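Local coordinates for protein alpha-galacturonidase (Bacillus subtilis, PDB 3FEF) that hydrolyses alpha-1,4-linked di-galacturonate to galacturonate as a family 4 glycoside hydrolase that requires NAD+ and manganese, at residues E139-N144 and N371-I376; P148-T153 and S394-V399; F173-L178 and I265-D270; H206-T211 and I361-A366; E260-I265 and K383-L388. One frame throughout, in Å; residues are numbered along the deposited sequence.

Contact 1. Residues E139-N144 and N371-I376; sequences ESWVIN and NRVQPI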
# COMPACT_ATOMS: atom_id res chain seq x y z
N GLU A 139 -8.10 27.72 -7.05
CA GLU A 139 -6.75 27.51 -7.53
C GLU A 139 -5.70 28.25 -6.70
O GLU A 139 -4.54 28.22 -7.01
CB GLU A 139 -6.64 27.94 -9.01
CG GLU A 139 -7.48 27.12 -9.99
CD GLU A 139 -6.69 26.00 -10.66
OE1 GLU A 139 -5.75 25.46 -10.03
OE2 GLU A 139 -7.01 25.66 -11.82
N SER A 140 -6.11 28.92 -5.63
CA SER A 140 -5.13 29.60 -4.79
C SER A 140 -4.33 28.61 -3.95
O SER A 140 -4.79 27.48 -3.70
CB SER A 140 -5.84 30.58 -3.87
OG SER A 140 -6.88 29.91 -3.17
N TRP A 141 -3.14 29.02 -3.52
CA TRP A 141 -2.44 28.30 -2.47
C TRP A 141 -2.89 28.81 -1.11
O TRP A 141 -3.05 30.01 -0.92
CB TRP A 141 -0.92 28.41 -2.64
CG TRP A 141 -0.46 27.44 -3.64
CD1 TRP A 141 -0.28 27.66 -5.01
CD2 TRP A 141 -0.16 26.07 -3.41
NE1 TRP A 141 0.11 26.48 -5.60
CE2 TRP A 141 0.20 25.50 -4.64
CE3 TRP A 141 -0.14 25.26 -2.26
CZ2 TRP A 141 0.58 24.16 -4.77
CZ3 TRP A 141 0.21 23.94 -2.38
CH2 TRP A 141 0.57 23.40 -3.63
N VAL A 142 -3.10 27.89 -0.18
CA VAL A 142 -3.62 28.19 1.16
C VAL A 142 -2.52 27.91 2.18
O VAL A 142 -1.97 26.82 2.21
CB VAL A 142 -4.83 27.27 1.48
CG1 VAL A 142 -5.45 27.64 2.81
CG2 VAL A 142 -5.87 27.35 0.37
N ILE A 143 -2.15 28.90 2.98
CA ILE A 143 -1.21 28.65 4.05
C ILE A 143 -1.90 28.77 5.39
O ILE A 143 -2.31 29.84 5.78
CB ILE A 143 -0.00 29.63 4.00
CG1 ILE A 143 0.59 29.68 2.59
CG2 ILE A 143 1.05 29.22 5.06
CD1 ILE A 143 1.75 30.69 2.47
N ASN A 144 -2.02 27.66 6.10
CA ASN A 144 -2.64 27.68 7.42
C ASN A 144 -1.63 27.82 8.56
O ASN A 144 -0.62 27.11 8.62
CB ASN A 144 -3.49 26.41 7.62
CG ASN A 144 -4.16 26.36 8.98
OD1 ASN A 144 -4.69 27.37 9.46
ND2 ASN A 144 -4.13 25.20 9.61
N ASN A 371 3.91 27.39 -8.11
CA ASN A 371 2.66 26.64 -8.05
C ASN A 371 2.89 25.15 -7.71
O ASN A 371 2.15 24.30 -8.20
CB ASN A 371 1.91 26.73 -9.39
CG ASN A 371 0.46 26.21 -9.30
OD1 ASN A 371 -0.25 26.46 -8.33
ND2 ASN A 371 0.01 25.50 -10.33
N ARG A 372 3.90 24.86 -6.88
CA ARG A 372 4.26 23.47 -6.53
C ARG A 372 4.75 23.40 -5.11
O ARG A 372 5.70 24.10 -4.75
CB ARG A 372 5.41 22.96 -7.41
CG ARG A 372 5.05 21.92 -8.42
CD ARG A 372 5.41 22.41 -9.82
NE ARG A 372 6.81 22.29 -10.19
CZ ARG A 372 7.44 23.12 -11.03
NH1 ARG A 372 6.80 24.18 -11.55
NH2 ARG A 372 8.71 22.91 -11.35
N VAL A 373 4.13 22.53 -4.30
CA VAL A 373 4.72 22.17 -3.02
C VAL A 373 4.88 20.65 -3.01
O VAL A 373 3.90 19.94 -3.08
CB VAL A 373 3.83 22.60 -1.83
CG1 VAL A 373 4.40 22.09 -0.48
CG2 VAL A 373 3.64 24.11 -1.84
N GLN A 374 6.11 20.16 -2.92
CA GLN A 374 6.37 18.77 -3.14
C GLN A 374 7.18 18.20 -1.98
O GLN A 374 8.36 18.52 -1.80
CB GLN A 374 7.10 18.58 -4.46
CG GLN A 374 6.42 19.24 -5.66
CD GLN A 374 7.16 18.98 -6.97
OE1 GLN A 374 8.24 19.51 -7.20
NE2 GLN A 374 6.59 18.15 -7.82
N PRO A 375 6.53 17.37 -1.18
CA PRO A 375 7.18 16.79 -0.00
C PRO A 375 8.42 15.98 -0.40
O PRO A 375 8.48 15.38 -1.47
CB PRO A 375 6.10 15.89 0.61
CG PRO A 375 4.76 16.51 0.15
CD PRO A 375 5.08 17.06 -1.26
N ILE A 376 9.41 16.02 0.47
CA ILE A 376 10.64 15.28 0.30
C ILE A 376 10.57 14.03 1.20
O ILE A 376 10.21 14.12 2.37
CB ILE A 376 11.82 16.20 0.70
CG1 ILE A 376 11.99 17.30 -0.36
CG2 ILE A 376 13.11 15.40 0.89
CD1 ILE A 376 12.87 18.46 0.05

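Contact 2. Residues P148-T153 and S394-V399; sequences PMSVCT and SNQEAV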
# COMPACT_ATOMS: atom_id res chain seq x y z
N PRO A 148 -5.43 23.65 16.29
CA PRO A 148 -4.54 22.47 16.14
C PRO A 148 -4.26 22.17 14.67
O PRO A 148 -5.17 21.84 13.91
CB PRO A 148 -5.34 21.34 16.78
CG PRO A 148 -6.76 21.74 16.64
CD PRO A 148 -6.79 23.26 16.73
N MSE A 149 -3.00 22.28 14.31
CA MSE A 149 -2.55 22.31 12.92
C MSE A 149 -2.99 21.09 12.10
O MSE A 149 -3.53 21.23 11.01
CB MSE A 149 -1.04 22.38 12.92
CG MSE A 149 -0.46 22.16 11.55
SE MSE A 149 -0.13 23.89 10.80
CE MSE A 149 1.58 24.21 11.53
N SER A 150 -2.74 19.90 12.64
CA SER A 150 -3.03 18.66 11.96
C SER A 150 -4.52 18.45 11.70
O SER A 150 -4.90 17.96 10.65
CB SER A 150 -2.45 17.50 12.76
OG SER A 150 -1.06 17.69 12.96
N VAL A 151 -5.36 18.83 12.64
CA VAL A 151 -6.79 18.72 12.46
C VAL A 151 -7.33 19.74 11.46
O VAL A 151 -8.05 19.38 10.55
CB VAL A 151 -7.55 18.85 13.81
CG1 VAL A 151 -9.05 19.05 13.56
CG2 VAL A 151 -7.27 17.59 14.70
N CYS A 152 -6.99 21.02 11.64
CA CYS A 152 -7.48 22.07 10.75
C CYS A 152 -7.06 21.80 9.33
O CYS A 152 -7.86 21.84 8.40
CB CYS A 152 -6.92 23.44 11.16
SG CYS A 152 -7.48 23.97 12.76
N THR A 153 -5.77 21.54 9.15
CA THR A 153 -5.30 21.31 7.81
C THR A 153 -5.99 20.08 7.22
O THR A 153 -6.30 20.06 6.04
CB THR A 153 -3.77 21.17 7.81
OG1 THR A 153 -3.22 22.30 8.51
CG2 THR A 153 -3.24 21.16 6.40
N SER A 394 -4.14 8.77 14.98
CA SER A 394 -5.46 8.15 15.23
C SER A 394 -6.44 9.15 15.81
O SER A 394 -7.56 9.28 15.34
CB SER A 394 -5.34 7.04 16.28
OG SER A 394 -5.06 5.83 15.66
N ASN A 395 -6.02 9.81 16.88
CA ASN A 395 -6.84 10.80 17.56
C ASN A 395 -7.22 12.00 16.71
O ASN A 395 -8.39 12.45 16.70
CB ASN A 395 -6.15 11.23 18.85
CG ASN A 395 -5.99 10.08 19.81
OD1 ASN A 395 -6.60 9.02 19.60
ND2 ASN A 395 -5.16 10.25 20.83
N GLN A 396 -6.23 12.52 16.00
CA GLN A 396 -6.46 13.63 15.06
C GLN A 396 -7.44 13.26 13.93
O GLN A 396 -8.34 14.03 13.62
CB GLN A 396 -5.12 14.15 14.53
CG GLN A 396 -4.29 14.81 15.66
CD GLN A 396 -2.81 15.05 15.27
OE1 GLN A 396 -2.36 14.65 14.21
NE2 GLN A 396 -2.06 15.69 16.17
N GLU A 397 -7.28 12.08 13.32
CA GLU A 397 -8.23 11.61 12.31
C GLU A 397 -9.65 11.48 12.87
O GLU A 397 -10.61 11.86 12.22
CB GLU A 397 -7.79 10.25 11.71
CG GLU A 397 -6.54 10.25 10.83
CD GLU A 397 -6.69 11.13 9.57
OE1 GLU A 397 -7.55 10.81 8.71
OE2 GLU A 397 -5.93 12.13 9.44
N ALA A 398 -9.78 10.91 14.05
CA ALA A 398 -11.09 10.73 14.69
C ALA A 398 -11.74 12.08 15.00
O ALA A 398 -12.96 12.25 14.80
CB ALA A 398 -10.96 9.92 15.95
N VAL A 399 -10.94 13.03 15.46
CA VAL A 399 -11.46 14.37 15.75
C VAL A 399 -12.01 15.02 14.48
O VAL A 399 -13.10 15.58 14.50
CB VAL A 399 -10.42 15.28 16.44
CG1 VAL A 399 -10.91 16.73 16.51
CG2 VAL A 399 -10.12 14.77 17.88
O HOH W 1 0.10 17.73 15.63

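Contact 3. Residues F173-L178 and I265-D270; sequences FGTQKL and IPAAGD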
# COMPACT_ATOMS: atom_id res chain seq x y z
N PHE A 173 12.34 26.16 13.48
CA PHE A 173 13.36 27.20 13.38
C PHE A 173 14.11 27.36 14.69
O PHE A 173 15.32 27.60 14.69
CB PHE A 173 12.76 28.54 12.92
CG PHE A 173 11.99 28.45 11.64
CD1 PHE A 173 12.30 27.48 10.69
CD2 PHE A 173 10.94 29.33 11.38
CE1 PHE A 173 11.58 27.36 9.52
CE2 PHE A 173 10.21 29.23 10.20
CZ PHE A 173 10.53 28.24 9.27
N GLY A 174 13.40 27.21 15.80
CA GLY A 174 14.00 27.36 17.13
C GLY A 174 15.01 26.27 17.44
O GLY A 174 15.97 26.49 18.17
N THR A 175 14.80 25.09 16.88
CA THR A 175 15.76 24.02 17.08
C THR A 175 16.98 24.20 16.19
O THR A 175 18.10 23.90 16.58
CB THR A 175 15.13 22.63 16.86
OG1 THR A 175 14.03 22.49 17.77
CG2 THR A 175 16.15 21.55 17.17
N GLN A 176 16.75 24.71 14.99
CA GLN A 176 17.85 25.09 14.14
C GLN A 176 18.74 26.16 14.79
O GLN A 176 19.96 26.09 14.69
CB GLN A 176 17.33 25.56 12.80
CG GLN A 176 17.03 24.43 11.85
CD GLN A 176 16.42 24.94 10.57
OE1 GLN A 176 15.31 25.47 10.59
NE2 GLN A 176 17.13 24.78 9.46
N LYS A 177 18.15 27.13 15.46
CA LYS A 177 18.94 28.18 16.11
C LYS A 177 19.73 27.59 17.27
O LYS A 177 20.88 27.96 17.51
CB LYS A 177 18.05 29.32 16.61
CG LYS A 177 17.28 30.07 15.51
CD LYS A 177 16.45 31.22 16.10
CE LYS A 177 15.56 31.88 15.05
NZ LYS A 177 16.36 32.46 13.94
N LEU A 178 19.10 26.66 17.99
CA LEU A 178 19.76 25.97 19.10
C LEU A 178 20.99 25.22 18.59
O LEU A 178 22.06 25.29 19.17
CB LEU A 178 18.80 24.99 19.78
CG LEU A 178 19.44 24.01 20.78
CD1 LEU A 178 20.05 24.79 21.96
CD2 LEU A 178 18.44 22.99 21.26
N ILE A 265 16.77 14.11 17.46
CA ILE A 265 16.66 15.38 18.12
C ILE A 265 15.23 15.94 18.10
O ILE A 265 14.71 16.25 17.05
CB ILE A 265 17.60 16.41 17.47
CG1 ILE A 265 19.06 15.94 17.55
CG2 ILE A 265 17.37 17.80 18.08
CD1 ILE A 265 20.07 16.85 16.80
N PRO A 266 14.61 16.10 19.27
CA PRO A 266 13.26 16.63 19.29
C PRO A 266 13.31 18.05 18.74
O PRO A 266 14.22 18.81 19.07
CB PRO A 266 12.91 16.62 20.78
CG PRO A 266 13.91 15.67 21.42
CD PRO A 266 15.15 15.88 20.62
N ALA A 267 12.35 18.40 17.89
CA ALA A 267 12.46 19.66 17.14
C ALA A 267 11.28 20.60 17.34
O ALA A 267 10.73 21.11 16.37
CB ALA A 267 12.66 19.36 15.64
N ALA A 268 10.90 20.80 18.60
CA ALA A 268 9.94 21.83 19.02
C ALA A 268 10.30 22.29 20.44
O ALA A 268 11.09 21.63 21.12
CB ALA A 268 8.48 21.29 19.00
N GLY A 269 9.73 23.40 20.88
CA GLY A 269 9.98 23.88 22.23
C GLY A 269 9.54 22.85 23.27
O GLY A 269 8.59 22.08 23.05
N ASP A 270 10.25 22.82 24.38
CA ASP A 270 9.94 21.95 25.50
C ASP A 270 8.43 21.99 25.86
O ASP A 270 7.81 20.96 26.13
CB ASP A 270 10.82 22.34 26.70
CG ASP A 270 12.24 21.76 26.60
OD1 ASP A 270 12.70 21.43 25.48
OD2 ASP A 270 12.90 21.59 27.66

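Contact 4. Residues H206-T211 and I361-A366; sequences HFTWIT and IVETNA. With MG (magnesium ion), chain G.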
# COMPACT_ATOMS: atom_id res chain seq x y z
N HIS A 206 4.36 20.25 16.10
CA HIS A 206 4.73 20.30 17.53
C HIS A 206 5.31 19.01 18.08
O HIS A 206 5.65 18.93 19.26
CB HIS A 206 3.56 20.78 18.41
CG HIS A 206 3.15 22.19 18.14
ND1 HIS A 206 1.90 22.69 18.45
CD2 HIS A 206 3.82 23.21 17.55
CE1 HIS A 206 1.83 23.96 18.08
NE2 HIS A 206 2.99 24.30 17.54
N PHE A 207 5.43 17.99 17.24
CA PHE A 207 6.03 16.71 17.62
C PHE A 207 6.91 16.26 16.44
O PHE A 207 6.71 15.18 15.87
CB PHE A 207 4.94 15.68 17.92
CG PHE A 207 5.43 14.46 18.69
CD1 PHE A 207 6.06 14.61 19.93
CD2 PHE A 207 5.25 13.18 18.18
CE1 PHE A 207 6.50 13.49 20.65
CE2 PHE A 207 5.70 12.07 18.88
CZ PHE A 207 6.32 12.23 20.13
N THR A 208 7.84 17.13 16.08
CA THR A 208 8.76 16.95 14.98
C THR A 208 10.14 16.52 15.47
O THR A 208 10.56 16.88 16.57
CB THR A 208 8.95 18.28 14.21
OG1 THR A 208 8.96 19.35 15.17
CG2 THR A 208 7.81 18.51 13.24
N TRP A 209 10.85 15.77 14.62
CA TRP A 209 12.10 15.17 15.02
C TRP A 209 13.12 15.31 13.91
O TRP A 209 12.80 15.22 12.71
CB TRP A 209 11.89 13.69 15.36
CG TRP A 209 10.96 13.54 16.52
CD1 TRP A 209 9.60 13.69 16.51
CD2 TRP A 209 11.32 13.23 17.88
NE1 TRP A 209 9.10 13.50 17.78
CE2 TRP A 209 10.13 13.21 18.63
CE3 TRP A 209 12.54 12.97 18.52
CZ2 TRP A 209 10.12 12.94 20.00
CZ3 TRP A 209 12.53 12.70 19.88
CH2 TRP A 209 11.33 12.69 20.61
N ILE A 210 14.37 15.47 14.31
CA ILE A 210 15.45 15.57 13.36
C ILE A 210 16.29 14.34 13.48
O ILE A 210 16.90 14.09 14.52
CB ILE A 210 16.28 16.86 13.61
CG1 ILE A 210 15.39 18.08 13.38
CG2 ILE A 210 17.51 16.87 12.71
CD1 ILE A 210 16.02 19.47 13.86
N THR A 211 16.33 13.56 12.41
CA THR A 211 17.06 12.30 12.41
C THR A 211 18.42 12.43 11.71
O THR A 211 19.27 11.56 11.83
CB THR A 211 16.22 11.22 11.71
OG1 THR A 211 15.92 11.67 10.38
CG2 THR A 211 14.92 11.02 12.44
N ILE A 361 -1.95 14.49 8.08
CA ILE A 361 -1.11 15.69 7.98
C ILE A 361 0.20 15.48 8.74
O ILE A 361 0.19 15.38 9.96
CB ILE A 361 -1.84 16.92 8.60
CG1 ILE A 361 -3.24 17.05 7.98
CG2 ILE A 361 -1.00 18.23 8.42
CD1 ILE A 361 -3.23 17.09 6.47
N VAL A 362 1.30 15.39 8.00
CA VAL A 362 2.63 15.29 8.60
C VAL A 362 3.52 16.51 8.23
O VAL A 362 3.29 17.19 7.22
CB VAL A 362 3.29 13.96 8.19
CG1 VAL A 362 2.44 12.74 8.73
CG2 VAL A 362 3.38 13.87 6.68
N GLU A 363 4.51 16.79 9.07
CA GLU A 363 5.46 17.86 8.82
C GLU A 363 6.80 17.31 8.33
O GLU A 363 7.43 16.52 9.03
CB GLU A 363 5.66 18.69 10.12
CG GLU A 363 6.51 19.99 9.97
CD GLU A 363 6.28 21.02 11.09
OE1 GLU A 363 5.29 20.90 11.86
OE2 GLU A 363 7.08 21.99 11.19
N THR A 364 7.21 17.69 7.11
CA THR A 364 8.54 17.38 6.56
C THR A 364 9.02 18.55 5.74
O THR A 364 8.28 19.51 5.51
CB THR A 364 8.54 16.16 5.60
OG1 THR A 364 7.71 16.45 4.47
CG2 THR A 364 8.03 14.90 6.28
N ASN A 365 10.28 18.48 5.30
CA ASN A 365 10.74 19.35 4.23
C ASN A 365 9.94 19.14 2.96
O ASN A 365 9.44 18.04 2.71
CB ASN A 365 12.22 19.14 3.96
CG ASN A 365 13.08 19.75 5.05
OD1 ASN A 365 12.68 20.73 5.69
ND2 ASN A 365 14.22 19.16 5.29
N ALA A 366 9.81 20.21 2.18
CA ALA A 366 9.13 20.15 0.91
C ALA A 366 9.84 21.10 -0.05
O ALA A 366 10.42 22.10 0.38
CB ALA A 366 7.68 20.52 1.07
MG MG G . 3.51 26.06 16.16
O HOH W 2 6.46 21.22 14.84
O HOH W 3 4.75 27.41 17.61
O HOH W 4 3.94 28.04 14.92
O HOH W 5 1.69 25.31 14.88

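Contact 5. Residues E260-I265 and K383-L388; sequences ETYGAI and KGVEML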
# COMPACT_ATOMS: atom_id res chain seq x y z
N GLU A 260 18.03 11.37 24.65
CA GLU A 260 18.66 10.22 25.31
C GLU A 260 17.79 8.99 25.19
O GLU A 260 18.28 7.88 25.06
CB GLU A 260 18.84 10.47 26.81
CG GLU A 260 19.61 11.72 27.11
CD GLU A 260 21.00 11.62 26.60
OE1 GLU A 260 21.49 10.47 26.52
OE2 GLU A 260 21.60 12.67 26.26
N THR A 261 16.49 9.19 25.28
CA THR A 261 15.59 8.07 25.14
C THR A 261 15.52 7.60 23.68
O THR A 261 15.58 6.41 23.41
CB THR A 261 14.19 8.43 25.66
OG1 THR A 261 14.27 8.70 27.07
CG2 THR A 261 13.18 7.29 25.40
N TYR A 262 15.43 8.52 22.73
CA TYR A 262 15.00 8.12 21.39
C TYR A 262 16.06 8.17 20.31
O TYR A 262 15.88 7.57 19.27
CB TYR A 262 13.77 8.92 20.97
CG TYR A 262 12.54 8.64 21.81
CD1 TYR A 262 11.88 7.41 21.73
CD2 TYR A 262 12.04 9.61 22.68
CE1 TYR A 262 10.74 7.16 22.49
CE2 TYR A 262 10.89 9.37 23.44
CZ TYR A 262 10.24 8.14 23.33
OH TYR A 262 9.12 7.89 24.09
N GLY A 263 17.15 8.90 20.54
CA GLY A 263 18.24 8.97 19.56
C GLY A 263 18.01 9.89 18.37
O GLY A 263 18.81 9.93 17.44
N ALA A 264 16.90 10.63 18.36
CA ALA A 264 16.70 11.67 17.35
C ALA A 264 16.50 12.98 18.10
O ALA A 264 16.13 12.97 19.24
CB ALA A 264 15.51 11.36 16.45
N ILE A 265 16.77 14.11 17.46
CA ILE A 265 16.66 15.38 18.12
C ILE A 265 15.23 15.94 18.10
O ILE A 265 14.71 16.25 17.05
CB ILE A 265 17.60 16.41 17.47
CG1 ILE A 265 19.06 15.94 17.55
CG2 ILE A 265 17.37 17.80 18.08
CD1 ILE A 265 20.07 16.85 16.80
N LYS A 383 11.46 4.24 16.53
CA LYS A 383 10.31 3.37 16.70
C LYS A 383 9.39 3.83 17.85
O LYS A 383 8.15 3.91 17.69
CB LYS A 383 10.77 1.92 16.88
CG LYS A 383 9.63 0.94 17.14
CD LYS A 383 8.68 0.86 15.97
CE LYS A 383 9.42 0.38 14.72
NZ LYS A 383 8.53 0.59 13.53
N GLY A 384 9.98 4.19 18.99
CA GLY A 384 9.20 4.72 20.11
C GLY A 384 8.39 5.96 19.74
O GLY A 384 7.26 6.15 20.19
N VAL A 385 8.99 6.82 18.93
CA VAL A 385 8.37 8.08 18.55
C VAL A 385 7.26 7.81 17.54
O VAL A 385 6.22 8.44 17.57
CB VAL A 385 9.41 9.04 17.94
CG1 VAL A 385 8.77 10.31 17.43
CG2 VAL A 385 10.44 9.37 19.00
N GLU A 386 7.50 6.83 16.67
CA GLU A 386 6.53 6.47 15.64
C GLU A 386 5.28 5.82 16.27
O GLU A 386 4.15 6.05 15.83
CB GLU A 386 7.20 5.54 14.61
CG GLU A 386 6.28 4.85 13.64
CD GLU A 386 6.99 3.74 12.87
OE1 GLU A 386 7.92 4.02 12.07
OE2 GLU A 386 6.64 2.57 13.09
N MSE A 387 5.47 5.04 17.32
CA MSE A 387 4.33 4.51 18.06
C MSE A 387 3.48 5.63 18.67
O MSE A 387 2.25 5.63 18.58
CB MSE A 387 4.80 3.55 19.16
CG MSE A 387 5.41 2.26 18.63
SE MSE A 387 6.60 1.42 19.96
CE MSE A 387 5.33 1.35 21.43
N LEU A 388 4.13 6.61 19.28
CA LEU A 388 3.37 7.72 19.82
C LEU A 388 2.67 8.52 18.70
O LEU A 388 1.50 8.93 18.85
CB LEU A 388 4.27 8.61 20.69
CG LEU A 388 4.54 8.03 22.08
CD1 LEU A 388 5.83 8.59 22.69
CD2 LEU A 388 3.33 8.25 23.01

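Contact 1. Residues E139-N144 and N371-I376
Trp-141 meets Asn-371 and Val-373 where the Rossmann-type parallel sheet touches the C-terminal domain. Strand 141-144 belongs to that parallel sheet. Strand 372-375 is an edge strand, within the chain, of a three-stranded antiparallel sheet. Trp-141 carries about half of the buried surface. Its ring CG lies anti to the carbonyl carbon (chi1 -81°), and the indole leans from its strand onto the other segment. Val-373 CG2 sits over one face of the six-membered ring, 3.9 Å from the centroid of Trp-141, as a CH-pi contact. The methyl comes nearest to the ring at Trp-141 CZ3, with 3.5 Å between CG2 and CZ3. Asn-371 lies just before strand 372-375, in the turn from strand 361-369. Its amide plane is turned 80° from the indole, and its oxygen comes to the pyrrole edge. That oxygen also accepts a hydrogen bond from Lys-164. The second subunit also packs on strand 372-375, where its Asn-200 bonds Gln-374. The indole N-H thus has a partner although the ring is buried: Trp-141 NE1 donates to Asn-371 OD1 at 2.8 Å with an N-H...O angle of 150°, the oxygen a little out of the indole plane.

Contact 2. Residues P148-T153 and S394-V399
Gln-396 makes the first contact of 394-399 with 148-153, against Ser-150 and Val-151. Helices 149-153 and 394-399 run in roughly the same direction; the axes of the two segments are 38° apart and come within 9.2 Å. The first follows strand 141-144 of the parallel sheet of the Rossmann-type domain. The second is part of the long helix 383-405 of the C-terminal domain. Met-387 of the third subunit packs on Ser-394, Asn-395 and Ala-398. The chain of Gln-396 is extended beyond CG (chi2 167°) and carries the amide across to the start of the other helix. There Gln-396 OE1 lies 3.2 Å from Ser-150 CB. Water 1 joins the polar ends: it donates to Ser-150 OG at 2.9 Å and accepts a weak bond from Gln-396 NE2 at 3.0 Å. Nearer the backbone, Val-151 CG2 rests 4.1 Å from Gln-396 CB and 3.9 Å from Gln-396 O. With an alanine in place of Gln-396 the amide is gone, which is likely to leave the water without its second mate and open a gap beside Ser-150. Glu-397 starts away from the other helix, but its carboxylate forms a salt bridge with Arg-154, one residue past the first segment. Val-399, one turn after Gln-396, closes the apolar side. Its CG1 is 4.2 Å from Val-151 CG2, and the two side chains cross at about a right angle. No direct hydrogen bond spans the two segments, so the helices are held by loose apolar contact and one water bridge, weak on the glutamine side.

Contact 3. Residues F173-L178 and I265-D270
Helix 173-178 passes the chain 265-270 with its nearest approach at Thr-175 and Ala-267, whose CA atoms are 5.5 Å apart. Thr-175 supplies most of the buried surface and points its side chain at the other segment. Its two branches do different things. The methyl CG2 is anti to the backbone N of Thr-175, which follows from chi1 of -59° for OG1. This puts CG2 over strand 265-266, 4.0 Å from Ile-265 CG2 and 3.9 Å from Pro-266 O. The hydroxyl lies against the backbone further on, with Thr-175 OG1 3.3 Å from Ala-267 CA and 3.7 Å from Ala-268 N. Ala-267 also brings its CB to 4.0 Å from the same OG1. The contact joins helix 171-187, which follows the last strand of the Rossmann-type sheet, to an antiparallel sheet of the C-terminal domain. In that sheet strand 265-266 pairs with strand 207-215, and Ile-210 of that strand also touches Thr-175. Ile-265 also touches Phe-224 and Phe-259. Beyond the strand the chain runs toward the metal site. The side chain of Ala-268 is about 7 Å from the magnesium ion and about 5 Å from that of His-206. Next to it, Gly-269 N donates to Glu-171 OE1, so a residue of helix 171-187 holds the backbone just before helix 270-273 begins.

Contact 4. Residues H206-T211 and I361-A366
Thr-208 lays its methyl CG2 against the side chain of Glu-363. CG2 is 3.6 Å from Glu-363 CD and 3.8 Å from both Glu-363 CB and Glu-363 CG, so the methyl lies against the middle of the glutamate as well as its carboxyl carbon, the two side chains crossing at a slant. The glutamate is extended, with CG anti to the backbone N (chi1 -172°), which carries its carboxylate past the methyl toward the metal site. Water 2 links the polar atoms. It accepts from His-206 N at 2.6 Å and donates to Thr-208 OG1 at 3.1 Å and to Glu-363 OE1 at 3.2 Å. The strongest partners of these side chains lie outside the two segments. Thr-208 OG1 bonds the carbonyl of Ala-267, and Glu-363 is held by Asn-344 through OE2 and by Asn-346 through OE1. The two strands belong to separate antiparallel sheets of the C-terminal domain, and they face each other beside the metal centre of this family 4 glycoside hydrolase. His-206 stands just before strand 207-210, and its CB points away from 361-366. Its NE2 binds the magnesium ion at 2.3 Å. Three waters and Cys-169 SG complete the five ligands seen. Activity was shown with manganese. The other ring nitrogen, ND1, bonds Thr-110, which, with the metal bond, would hold the imidazole in its rotation, and His-272 stacks on the ring. On the far side of strand 207-210, the indole of Trp-209 places its NE1 3.6 Å above the centre of the Phe-207 ring.

Contact 5. Residues E260-I265 and K383-L388
Tyr-262 has its ring CG anti to the carbonyl carbon (chi1 -65°), and Val-385 has CG2 in the same relation to its own carbonyl carbon. The two settings bring the phenol ring and that methyl together. Val-385 CG2 lies over one face of the ring, 3.8 Å from the centroid of Tyr-262 and 23° off the ring normal, a CH-pi contact offset toward the rim. The opposite face is covered by CG2 of Thr-261, the residue before it. The ring also comes close to the start of helix 383-388: Tyr-262 CE1 is 3.7 Å from Gly-384 CA, an approach that relies on the glycine having no side chain. Further out, Leu-388 CD1 reaches Tyr-262 OH at 3.6 Å. The contact joins the C-terminal end of helix 253-262, where Gly-263 leaves the helix with positive phi, to the first turns of helix 383-405, both in the C-terminal domain. The third subunit lies alongside, and its Gln-413 makes a weak hydrogen bond with the tyrosine hydroxyl. A serine in place of Tyr-262 would probably leave a gap beside Val-385 and Gly-384 and deprive Gln-413 of the third subunit of its mate. Across the two segments the chemistry is apolar, with no hydrogen bond or salt bridge, so the fit rests on one ring face against Val-385 and the close pass at Gly-384, while the hydroxyl bonds the third subunit weakly.

All five contacts are largely buried, but they differ in depth. Contact 4 lies nearest the chain's centre and contact 5 furthest out. Contacts 1, 2 and 3 join the Rossmann-type domain to the C-terminal domain; contacts 4 and 5 stay within the latter. Contacts 2 and 5 use helix 383-405, and both meet the third subunit. Contact 1 meets the second subunit. Contacts 1 and 4 reach neighbouring strands of one antiparallel sheet, and contacts 3 and 4 neighbouring strands of another. Direct hydrogen bonding across the segments occurs only in contact 1. Waters bridge contacts 2 and 4, contact 4 alone binds metal, and contacts 3 and 5 rest on close packing.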